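Local coordinates for protein putative LacI-family transcriptional regulator (Bacteroides fragilis, PDB 3GBV) that probably regulates transcription as a LacI-family DNA-binding protein, with a periplasmic-binding-protein-like domain expected to sense a small-molecule effector, at residues 109-120 with 275-283; 187-195 with 217-226. All blocks are in the same frame, centred on the assembly; numbering follows the deposited sequence.

Contact 1. Residues 109-120 with 275-283; sequences PLAFFGQNSHQS and VACTNYMPI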
loop_
_atom_site.group_PDB
_atom_site.type_symbol
_atom_site.label_atom_id
_atom_site.label_comp_id
_atom_site.label_asym_id
_atom_site.label_seq_id
_atom_site.Cartn_x
_atom_site.Cartn_y
_atom_site.Cartn_z
ATOM N N PRO A 109 -6.874 1.405 -26.305
ATOM C CA PRO A 109 -7.291 2.773 -25.994
ATOM C C PRO A 109 -6.095 3.709 -26.061
ATOM O O PRO A 109 -5.002 3.309 -26.468
ATOM C CB PRO A 109 -7.784 2.641 -24.571
ATOM C CG PRO A 109 -6.710 1.743 -23.992
ATOM C CD PRO A 109 -6.566 0.668 -25.063
ATOM N N LEU A 110 -6.313 4.952 -25.645
ATOM C CA LEU A 110 -5.253 5.941 -25.613
ATOM C C LEU A 110 -4.414 5.612 -24.391
ATOM O O LEU A 110 -3.187 5.708 -24.427
ATOM C CB LEU A 110 -5.830 7.348 -25.458
ATOM C CG LEU A 110 -4.842 8.426 -24.989
ATOM C CD1 LEU A 110 -3.818 8.728 -26.082
ATOM C CD2 LEU A 110 -5.616 9.680 -24.631
ATOM N N ALA A 111 -5.099 5.210 -23.318
ATOM C CA ALA A 111 -4.451 4.866 -22.055
ATOM C C ALA A 111 -5.322 3.951 -21.185
ATOM O O ALA A 111 -6.553 3.937 -21.307
ATOM C CB ALA A 111 -4.107 6.132 -21.292
ATOM N N PHE A 112 -4.668 3.196 -20.305
ATOM C CA PHE A 112 -5.340 2.263 -19.408
ATOM C C PHE A 112 -4.847 2.447 -17.988
ATOM O O PHE A 112 -3.652 2.629 -17.751
ATOM C CB PHE A 112 -5.073 0.813 -19.830
ATOM C CG PHE A 112 -5.474 -0.215 -18.791
ATOM C CD1 PHE A 112 -6.813 -0.510 -18.560
ATOM C CD2 PHE A 112 -4.506 -0.878 -18.040
ATOM C CE1 PHE A 112 -7.183 -1.453 -17.595
ATOM C CE2 PHE A 112 -4.864 -1.823 -17.074
ATOM C CZ PHE A 112 -6.203 -2.109 -16.851
ATOM N N PHE A 113 -5.786 2.394 -17.051
ATOM C CA PHE A 113 -5.494 2.534 -15.632
ATOM C C PHE A 113 -6.210 1.394 -14.939
ATOM O O PHE A 113 -7.445 1.288 -14.997
ATOM C CB PHE A 113 -6.008 3.872 -15.090
ATOM C CG PHE A 113 -5.240 5.061 -15.584
ATOM C CD1 PHE A 113 -4.066 5.451 -14.959
ATOM C CD2 PHE A 113 -5.674 5.773 -16.700
ATOM C CE1 PHE A 113 -3.329 6.527 -15.438
ATOM C CE2 PHE A 113 -4.944 6.850 -17.186
ATOM C CZ PHE A 113 -3.769 7.227 -16.554
ATOM N N GLY A 114 -5.422 0.542 -14.296
ATOM C CA GLY A 114 -5.961 -0.601 -13.590
ATOM C C GLY A 114 -4.825 -1.519 -13.186
ATOM O O GLY A 114 -3.655 -1.253 -13.484
ATOM N N GLN A 115 -5.150 -2.606 -12.504
ATOM C CA GLN A 115 -4.114 -3.526 -12.089
ATOM C C GLN A 115 -3.720 -4.454 -13.213
ATOM O O GLN A 115 -4.444 -4.622 -14.197
ATOM C CB GLN A 115 -4.572 -4.401 -10.919
ATOM C CG GLN A 115 -4.879 -3.681 -9.629
ATOM C CD GLN A 115 -5.074 -4.648 -8.481
ATOM O OE1 GLN A 115 -5.677 -5.712 -8.642
ATOM N NE2 GLN A 115 -4.575 -4.281 -7.312
ATOM N N ASN A 116 -2.538 -5.028 -13.065
ATOM C CA ASN A 116 -2.071 -6.020 -13.994
ATOM C C ASN A 116 -2.823 -7.228 -13.400
ATOM O O ASN A 116 -2.377 -7.838 -12.414
ATOM C CB ASN A 116 -0.566 -6.207 -13.857
ATOM C CG ASN A 116 -0.067 -7.391 -14.649
ATOM O OD1 ASN A 116 -0.589 -8.499 -14.520
ATOM N ND2 ASN A 116 0.947 -7.166 -15.476
ATOM N N SER A 117 -3.983 -7.524 -13.982
ATOM C CA SER A 117 -4.853 -8.592 -13.515
ATOM C C SER A 117 -4.161 -9.933 -13.286
ATOM O O SER A 117 -4.415 -10.607 -12.283
ATOM C CB SER A 117 -6.016 -8.766 -14.488
ATOM O OG SER A 117 -5.541 -9.018 -15.801
ATOM N N HIS A 118 -3.281 -10.312 -14.207
ATOM C CA HIS A 118 -2.569 -11.572 -14.088
ATOM C C HIS A 118 -1.723 -11.604 -12.818
ATOM O O HIS A 118 -1.807 -12.546 -12.034
ATOM C CB HIS A 118 -1.683 -11.801 -15.319
ATOM C CG HIS A 118 -1.104 -13.181 -15.396
ATOM N ND1 HIS A 118 0.246 -13.433 -15.266
ATOM C CD2 HIS A 118 -1.694 -14.389 -15.566
ATOM C CE1 HIS A 118 0.462 -14.733 -15.351
ATOM N NE2 HIS A 118 -0.699 -15.337 -15.533
ATOM N N GLN A 119 -0.921 -10.560 -12.618
ATOM C CA GLN A 119 -0.048 -10.451 -11.449
ATOM C C GLN A 119 -0.841 -10.283 -10.158
ATOM O O GLN A 119 -0.424 -10.763 -9.110
ATOM C CB GLN A 119 0.902 -9.263 -11.607
ATOM C CG GLN A 119 1.975 -9.164 -10.539
ATOM C CD GLN A 119 2.939 -10.333 -10.583
ATOM O OE1 GLN A 119 3.272 -10.832 -11.663
ATOM N NE2 GLN A 119 3.407 -10.770 -9.412
ATOM N N SER A 120 -1.976 -9.595 -10.241
ATOM C CA SER A 120 -2.809 -9.366 -9.071
ATOM C C SER A 120 -3.344 -10.691 -8.542
ATOM O O SER A 120 -3.423 -10.901 -7.332
ATOM C CB SER A 120 -3.971 -8.434 -9.416
ATOM O OG SER A 120 -4.825 -8.243 -8.300
ATOM N N VAL A 275 1.477 10.720 -23.537
ATOM C CA VAL A 275 0.972 9.948 -22.398
ATOM C C VAL A 275 1.174 8.439 -22.572
ATOM O O VAL A 275 1.016 7.902 -23.670
ATOM C CB VAL A 275 -0.536 10.226 -22.146
ATOM C CG1 VAL A 275 -0.751 11.693 -21.817
ATOM C CG2 VAL A 275 -1.354 9.827 -23.359
ATOM N N ALA A 276 1.526 7.759 -21.483
ATOM C CA ALA A 276 1.750 6.313 -21.515
ATOM C C ALA A 276 0.423 5.580 -21.662
ATOM O O ALA A 276 -0.577 5.973 -21.067
ATOM C CB ALA A 276 2.453 5.864 -20.242
ATOM N N CYS A 277 0.411 4.518 -22.454
ATOM C CA CYS A 277 -0.813 3.764 -22.652
ATOM C C CYS A 277 -1.147 2.884 -21.449
ATOM O O CYS A 277 -2.276 2.893 -20.975
ATOM C CB CYS A 277 -0.718 2.897 -23.907
ATOM S SG CYS A 277 -2.292 2.104 -24.322
ATOM N N THR A 278 -0.170 2.132 -20.954
ATOM C CA THR A 278 -0.416 1.255 -19.816
ATOM C C THR A 278 0.042 1.843 -18.487
ATOM O O THR A 278 1.211 2.184 -18.305
ATOM C CB THR A 278 0.268 -0.111 -20.000
ATOM O OG1 THR A 278 1.689 0.071 -20.056
ATOM C CG2 THR A 278 -0.214 -0.773 -21.284
ATOM N N ASN A 279 -0.908 1.955 -17.565
ATOM C CA ASN A 279 -0.654 2.477 -16.232
ATOM C C ASN A 279 -1.174 1.450 -15.232
ATOM O O ASN A 279 -2.338 1.486 -14.821
ATOM C CB ASN A 279 -1.369 3.810 -16.066
ATOM C CG ASN A 279 -0.891 4.834 -17.063
ATOM O OD1 ASN A 279 0.098 5.528 -16.826
ATOM N ND2 ASN A 279 -1.566 4.911 -18.207
ATOM N N TYR A 280 -0.304 0.509 -14.883
ATOM C CA TYR A 280 -0.656 -0.535 -13.947
ATOM C C TYR A 280 -0.664 0.026 -12.537
ATOM O O TYR A 280 0.330 0.566 -12.065
ATOM C CB TYR A 280 0.326 -1.711 -14.070
ATOM C CG TYR A 280 0.107 -2.558 -15.313
ATOM C CD1 TYR A 280 -1.165 -3.036 -15.638
ATOM C CD2 TYR A 280 1.175 -2.907 -16.143
ATOM C CE1 TYR A 280 -1.371 -3.843 -16.751
ATOM C CE2 TYR A 280 0.985 -3.718 -17.264
ATOM C CZ TYR A 280 -0.289 -4.183 -17.560
ATOM O OH TYR A 280 -0.480 -5.001 -18.650
HETATM N N MSE A 281 -1.808 -0.082 -11.878
HETATM C CA MSE A 281 -1.970 0.416 -10.515
HETATM C C MSE A 281 -1.353 -0.570 -9.523
HETATM O O MSE A 281 -1.137 -1.732 -9.852
HETATM C CB MSE A 281 -3.457 0.610 -10.212
HETATM C CG MSE A 281 -4.147 1.547 -11.203
HETATM SE SE MSE A 281 -3.238 3.304 -11.101
HETATM C CE MSE A 281 -3.787 4.012 -9.358
ATOM N N PRO A 282 -1.067 -0.120 -8.295
ATOM C CA PRO A 282 -0.472 -1.021 -7.302
ATOM C C PRO A 282 -1.404 -2.116 -6.793
ATOM O O PRO A 282 -2.628 -2.010 -6.898
ATOM C CB PRO A 282 -0.041 -0.068 -6.188
ATOM C CG PRO A 282 -1.068 1.004 -6.258
ATOM C CD PRO A 282 -1.229 1.237 -7.745
ATOM N N ILE A 283 -0.797 -3.176 -6.262
ATOM C CA ILE A 283 -1.516 -4.316 -5.697
ATOM C C ILE A 283 -1.286 -4.216 -4.181
ATOM O O ILE A 283 -0.420 -4.889 -3.617
ATOM C CB ILE A 283 -0.932 -5.630 -6.287
ATOM C CG1 ILE A 283 -1.160 -5.637 -7.809
ATOM C CG2 ILE A 283 -1.555 -6.850 -5.630
ATOM C CD1 ILE A 283 -0.292 -6.626 -8.550
HETATM O O HOH W 1 -0.936 -3.958 -11.067
#

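Contact 2. Residues 187-195 with 217-226; sequences DSRMLDDFF and YLQQRRKSDF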
loop_
_atom_site.group_PDB
_atom_site.type_symbol
_atom_site.label_atom_id
_atom_site.label_comp_id
_atom_site.label_asym_id
_atom_site.label_seq_id
_atom_site.Cartn_x
_atom_site.Cartn_y
_atom_site.Cartn_z
ATOM N N ASP A 187 -28.440 -15.691 -2.630
ATOM C CA ASP A 187 -27.046 -15.844 -2.265
ATOM C C ASP A 187 -26.826 -16.704 -1.037
ATOM O O ASP A 187 -26.015 -17.627 -1.063
ATOM C CB ASP A 187 -26.402 -14.469 -2.067
ATOM C CG ASP A 187 -26.167 -13.750 -3.378
ATOM O OD1 ASP A 187 -25.685 -12.600 -3.357
ATOM O OD2 ASP A 187 -26.467 -14.343 -4.433
ATOM N N SER A 188 -27.555 -16.421 0.035
ATOM C CA SER A 188 -27.390 -17.195 1.256
ATOM C C SER A 188 -27.750 -18.672 1.080
ATOM O O SER A 188 -27.159 -19.541 1.726
ATOM C CB SER A 188 -28.213 -16.580 2.392
ATOM O OG SER A 188 -29.596 -16.604 2.101
ATOM N N ARG A 189 -28.710 -18.968 0.208
ATOM C CA ARG A 189 -29.090 -20.364 -0.005
ATOM C C ARG A 189 -27.973 -21.094 -0.761
ATOM O O ARG A 189 -27.701 -22.266 -0.499
ATOM C CB ARG A 189 -30.419 -20.459 -0.763
ATOM C CG ARG A 189 -31.155 -21.780 -0.522
ATOM C CD ARG A 189 -32.593 -21.741 -1.036
ATOM N NE ARG A 189 -32.661 -21.783 -2.495
ATOM C CZ ARG A 189 -33.770 -21.572 -3.202
ATOM N NH1 ARG A 189 -34.913 -21.297 -2.583
ATOM N NH2 ARG A 189 -33.735 -21.640 -4.528
HETATM N N MSE A 190 -27.320 -20.405 -1.693
HETATM C CA MSE A 190 -26.204 -21.011 -2.425
HETATM C C MSE A 190 -25.116 -21.377 -1.411
HETATM O O MSE A 190 -24.548 -22.466 -1.458
HETATM C CB MSE A 190 -25.601 -20.024 -3.433
HETATM C CG MSE A 190 -26.521 -19.592 -4.585
HETATM SE SE MSE A 190 -26.680 -20.988 -5.995
HETATM C CE MSE A 190 -24.813 -21.615 -6.161
ATOM N N LEU A 191 -24.826 -20.448 -0.500
ATOM C CA LEU A 191 -23.800 -20.673 0.512
ATOM C C LEU A 191 -24.136 -21.846 1.434
ATOM O O LEU A 191 -23.274 -22.677 1.715
ATOM C CB LEU A 191 -23.563 -19.407 1.348
ATOM C CG LEU A 191 -22.663 -18.261 0.846
ATOM C CD1 LEU A 191 -21.354 -18.827 0.317
ATOM C CD2 LEU A 191 -23.353 -17.469 -0.225
ATOM N N ASP A 192 -25.381 -21.924 1.901
ATOM C CA ASP A 192 -25.777 -23.026 2.782
ATOM C C ASP A 192 -25.487 -24.375 2.135
ATOM O O ASP A 192 -24.888 -25.250 2.756
ATOM C CB ASP A 192 -27.266 -22.959 3.141
ATOM C CG ASP A 192 -27.600 -21.787 4.045
ATOM O OD1 ASP A 192 -26.783 -21.467 4.933
ATOM O OD2 ASP A 192 -28.689 -21.195 3.878
ATOM N N ASP A 193 -25.913 -24.544 0.887
ATOM C CA ASP A 193 -25.675 -25.803 0.198
ATOM C C ASP A 193 -24.182 -26.075 0.063
ATOM O O ASP A 193 -23.726 -27.180 0.342
ATOM C CB ASP A 193 -26.342 -25.804 -1.187
ATOM C CG ASP A 193 -27.872 -25.829 -1.104
ATOM O OD1 ASP A 193 -28.411 -26.609 -0.289
ATOM O OD2 ASP A 193 -28.538 -25.082 -1.854
ATOM N N PHE A 194 -23.417 -25.063 -0.341
ATOM C CA PHE A 194 -21.975 -25.226 -0.508
ATOM C C PHE A 194 -21.278 -25.658 0.775
ATOM O O PHE A 194 -20.547 -26.646 0.789
ATOM C CB PHE A 194 -21.330 -23.923 -1.008
ATOM C CG PHE A 194 -19.825 -23.978 -1.053
ATOM C CD1 PHE A 194 -19.172 -24.628 -2.093
ATOM C CD2 PHE A 194 -19.063 -23.440 -0.016
ATOM C CE1 PHE A 194 -17.782 -24.749 -2.100
ATOM C CE2 PHE A 194 -17.672 -23.555 -0.013
ATOM C CZ PHE A 194 -17.029 -24.211 -1.055
ATOM N N PHE A 195 -21.495 -24.914 1.852
ATOM C CA PHE A 195 -20.849 -25.243 3.114
ATOM C C PHE A 195 -21.365 -26.550 3.691
ATOM O O PHE A 195 -20.695 -27.185 4.509
ATOM C CB PHE A 195 -21.032 -24.099 4.106
ATOM C CG PHE A 195 -20.106 -22.945 3.862
ATOM C CD1 PHE A 195 -20.601 -21.658 3.689
ATOM C CD2 PHE A 195 -18.729 -23.148 3.802
ATOM C CE1 PHE A 195 -19.737 -20.587 3.455
ATOM C CE2 PHE A 195 -17.856 -22.083 3.568
ATOM C CZ PHE A 195 -18.363 -20.801 3.396
ATOM N N TYR A 217 -22.295 -13.052 5.324
ATOM C CA TYR A 217 -22.989 -14.329 5.444
ATOM C C TYR A 217 -22.401 -15.078 6.638
ATOM O O TYR A 217 -23.135 -15.610 7.473
ATOM C CB TYR A 217 -22.806 -15.178 4.186
ATOM C CG TYR A 217 -23.217 -16.621 4.382
ATOM C CD1 TYR A 217 -24.565 -16.997 4.360
ATOM C CD2 TYR A 217 -22.262 -17.607 4.616
ATOM C CE1 TYR A 217 -24.948 -18.327 4.571
ATOM C CE2 TYR A 217 -22.633 -18.932 4.829
ATOM C CZ TYR A 217 -23.977 -19.283 4.805
ATOM O OH TYR A 217 -24.345 -20.588 5.023
ATOM N N LEU A 218 -21.069 -15.111 6.704
ATOM C CA LEU A 218 -20.351 -15.785 7.780
ATOM C C LEU A 218 -20.606 -15.121 9.134
ATOM O O LEU A 218 -20.618 -15.788 10.168
ATOM C CB LEU A 218 -18.841 -15.785 7.497
ATOM C CG LEU A 218 -18.311 -16.592 6.305
ATOM C CD1 LEU A 218 -16.820 -16.314 6.123
ATOM C CD2 LEU A 218 -18.555 -18.075 6.526
ATOM N N GLN A 219 -20.812 -13.809 9.112
ATOM C CA GLN A 219 -21.053 -13.044 10.324
ATOM C C GLN A 219 -22.424 -13.369 10.888
ATOM O O GLN A 219 -22.568 -13.620 12.084
ATOM C CB GLN A 219 -20.976 -11.548 10.021
ATOM C CG GLN A 219 -21.003 -10.646 11.246
ATOM C CD GLN A 219 -19.697 -10.667 12.028
ATOM O OE1 GLN A 219 -19.556 -9.973 13.036
ATOM N NE2 GLN A 219 -18.735 -11.464 11.567
ATOM N N GLN A 220 -23.427 -13.371 10.017
ATOM C CA GLN A 220 -24.797 -13.646 10.427
ATOM C C GLN A 220 -24.987 -15.110 10.820
ATOM O O GLN A 220 -25.965 -15.466 11.469
ATOM C CB GLN A 220 -25.768 -13.280 9.303
ATOM C CG GLN A 220 -27.117 -12.785 9.807
ATOM C CD GLN A 220 -28.287 -13.250 8.953
ATOM O OE1 GLN A 220 -28.405 -12.886 7.778
ATOM N NE2 GLN A 220 -29.158 -14.065 9.544
ATOM N N ARG A 221 -24.058 -15.963 10.415
ATOM C CA ARG A 221 -24.144 -17.376 10.755
ATOM C C ARG A 221 -23.096 -17.673 11.814
ATOM O O ARG A 221 -22.834 -18.827 12.137
ATOM C CB ARG A 221 -23.886 -18.246 9.521
ATOM C CG ARG A 221 -24.954 -18.157 8.443
ATOM C CD ARG A 221 -26.065 -19.170 8.649
ATOM N NE ARG A 221 -27.049 -19.120 7.566
ATOM C CZ ARG A 221 -28.049 -19.989 7.420
ATOM N NH1 ARG A 221 -28.201 -20.984 8.288
ATOM N NH2 ARG A 221 -28.903 -19.861 6.411
ATOM N N ARG A 222 -22.501 -16.614 12.351
ATOM C CA ARG A 222 -21.464 -16.732 13.369
ATOM C C ARG A 222 -20.505 -17.878 13.088
ATOM O O ARG A 222 -20.060 -18.573 13.999
ATOM C CB ARG A 222 -22.090 -16.876 14.759
ATOM C CG ARG A 222 -22.893 -15.640 15.175
ATOM C CD ARG A 222 -23.576 -15.816 16.515
ATOM N NE ARG A 222 -24.848 -15.101 16.555
ATOM C CZ ARG A 222 -25.001 -13.842 16.944
ATOM N NH1 ARG A 222 -23.959 -13.126 17.347
ATOM N NH2 ARG A 222 -26.206 -13.293 16.916
ATOM N N LYS A 223 -20.202 -18.073 11.810
ATOM C CA LYS A 223 -19.265 -19.096 11.383
ATOM C C LYS A 223 -17.905 -18.400 11.444
ATOM O O LYS A 223 -17.702 -17.378 10.797
ATOM C CB LYS A 223 -19.580 -19.529 9.949
ATOM C CG LYS A 223 -18.589 -20.508 9.333
ATOM C CD LYS A 223 -18.548 -21.830 10.090
ATOM C CE LYS A 223 -17.903 -22.920 9.245
ATOM N NZ LYS A 223 -18.644 -23.098 7.959
ATOM N N SER A 224 -16.984 -18.942 12.234
ATOM C CA SER A 224 -15.664 -18.342 12.383
ATOM C C SER A 224 -14.544 -19.281 11.957
ATOM O O SER A 224 -13.364 -18.997 12.184
ATOM C CB SER A 224 -15.442 -17.927 13.836
ATOM O OG SER A 224 -15.317 -19.066 14.666
ATOM N N ASP A 225 -14.912 -20.399 11.337
ATOM C CA ASP A 225 -13.928 -21.374 10.892
ATOM C C ASP A 225 -13.698 -21.270 9.381
ATOM O O ASP A 225 -13.495 -22.275 8.695
ATOM C CB ASP A 225 -14.392 -22.783 11.261
ATOM C CG ASP A 225 -13.288 -23.803 11.129
ATOM O OD1 ASP A 225 -12.275 -23.677 11.852
ATOM O OD2 ASP A 225 -13.427 -24.726 10.298
ATOM N N PHE A 226 -13.724 -20.041 8.877
ATOM C CA PHE A 226 -13.528 -19.778 7.457
ATOM C C PHE A 226 -13.096 -18.322 7.283
ATOM O O PHE A 226 -13.680 -17.423 7.895
ATOM C CB PHE A 226 -14.837 -20.005 6.698
ATOM C CG PHE A 226 -14.669 -20.129 5.209
ATOM C CD1 PHE A 226 -14.469 -21.371 4.624
ATOM C CD2 PHE A 226 -14.712 -19.002 4.390
ATOM C CE1 PHE A 226 -14.314 -21.495 3.238
ATOM C CE2 PHE A 226 -14.557 -19.116 2.996
ATOM C CZ PHE A 226 -14.360 -20.363 2.426
#

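Contact 1. Residues 109-120 with 275-283
Phe113 and Asn279 lie side by side on one face of a parallel strand pair, 111-114 with 278-280, at the edge of the first sheet of a periplasmic-binding-protein fold. Both strands run on toward the other subdomain, as crossover segments of the hinge do in this family. The tight half is here. The amide of Asn279 stacks on the Phe113 ring with the planes 12° apart, ND2 3.6 Å above the ring plane near its rim, while Asn260 and Thr264 of helix 254-270 also touch Phe113. With CG anti to its carbonyl carbon (chi1 -60°), Asn279 turns its amide back along its own strand, and ND2 donates to Phe112 O at 3.1 Å and Ala276 O at 3.2 Å. Phe112 O thus takes two donors, Asn279 N and Asn279 ND2, from opposite faces of its carbonyl plane. Past the end of the strands, the Gln115 chain is extended beyond CG and brings NE2 to Pro282 O in a fairly straight bond (3.0 Å, 162°), and its OE1 accepts from Ser120 OG, which also bonds to Tyr231.

The other face is looser. Thr278 is exposed there, and Tyr280 CE1 comes to the edge of the Phe112 ring, 4.0 Å from Phe112 CE2. Tyr280 is better covered farther on, where Asn116 CB sits over its face, 3.9 Å from the centroid. Asn116 begins helix 117-131, its OD1 accepting from Gln119 N as N-cap. Beside it a water accepts from Asn116 N at 2.8 Å and donates to Met281 O.

Contact 2. Residues 187-195 with 217-226
Tyr217 reaches from helix 212-220 into helix 187-197 and fills a hollow between Ser188, Leu191, Asp192 and Phe195. Its CG stands anti to the backbone N (chi1 166°), which carries the ring from CB toward helix 187-197. CG and CD2 come against Leu191 CG, CD2 at 3.8 Å, and CD1 passes Ser188 CB more distantly. CE2 lies 3.6 Å from Phe195 CD1, the two ring planes nearly parallel and meeting rim to rim. CE1 and CZ lie by Leu191 CB, which is 3.5 Å from the ring centroid, over one face; Arg221 CG covers the opposite face. Tyr217 is thus a single knob in a hole between two neighbouring helices of the second α/β subdomain. At the tip, OH donates to Asp192 OD1 at 2.6 Å, meeting it from above the carboxylate plane. The same carboxylate forms a salt bridge through OD2 to Arg221 NH2, 2.9 Å, with the guanidinium plane turned 75° from its own. Beyond the Schellman motif that ends helix 212-220, with Arg222 as its C-prime residue, the returning chain brings Lys223 NZ over the Phe195 face, a cation-pi contact 4.5 Å from the centroid, and Phe226, whose face receives the edge of Phe195, Phe195 CE2 to Phe226 CE1 3.6 Å.

Overall arrangement
The two contacts lie on opposite sides of the chain's centre, their own centres 35 Å apart, and share no helix or strand. Contact 1 is the more central and joins parts far apart in sequence: a backbone-bonded strand pair in the first sheet, running on to the hinge, where the second subunit also comes close through Tyr293 and Glu289. Contact 2 is local and peripheral, two helices of the other subdomain and the turn after the second, untouched by the other subunit. Main-chain and amide hydrogen bonds dominate contact 1, whereas contact 2 relies on side chains alone, aromatic rings inward and an Asp-Arg pair outward. Contact 2 is nested in the chain between the two segments of contact 1.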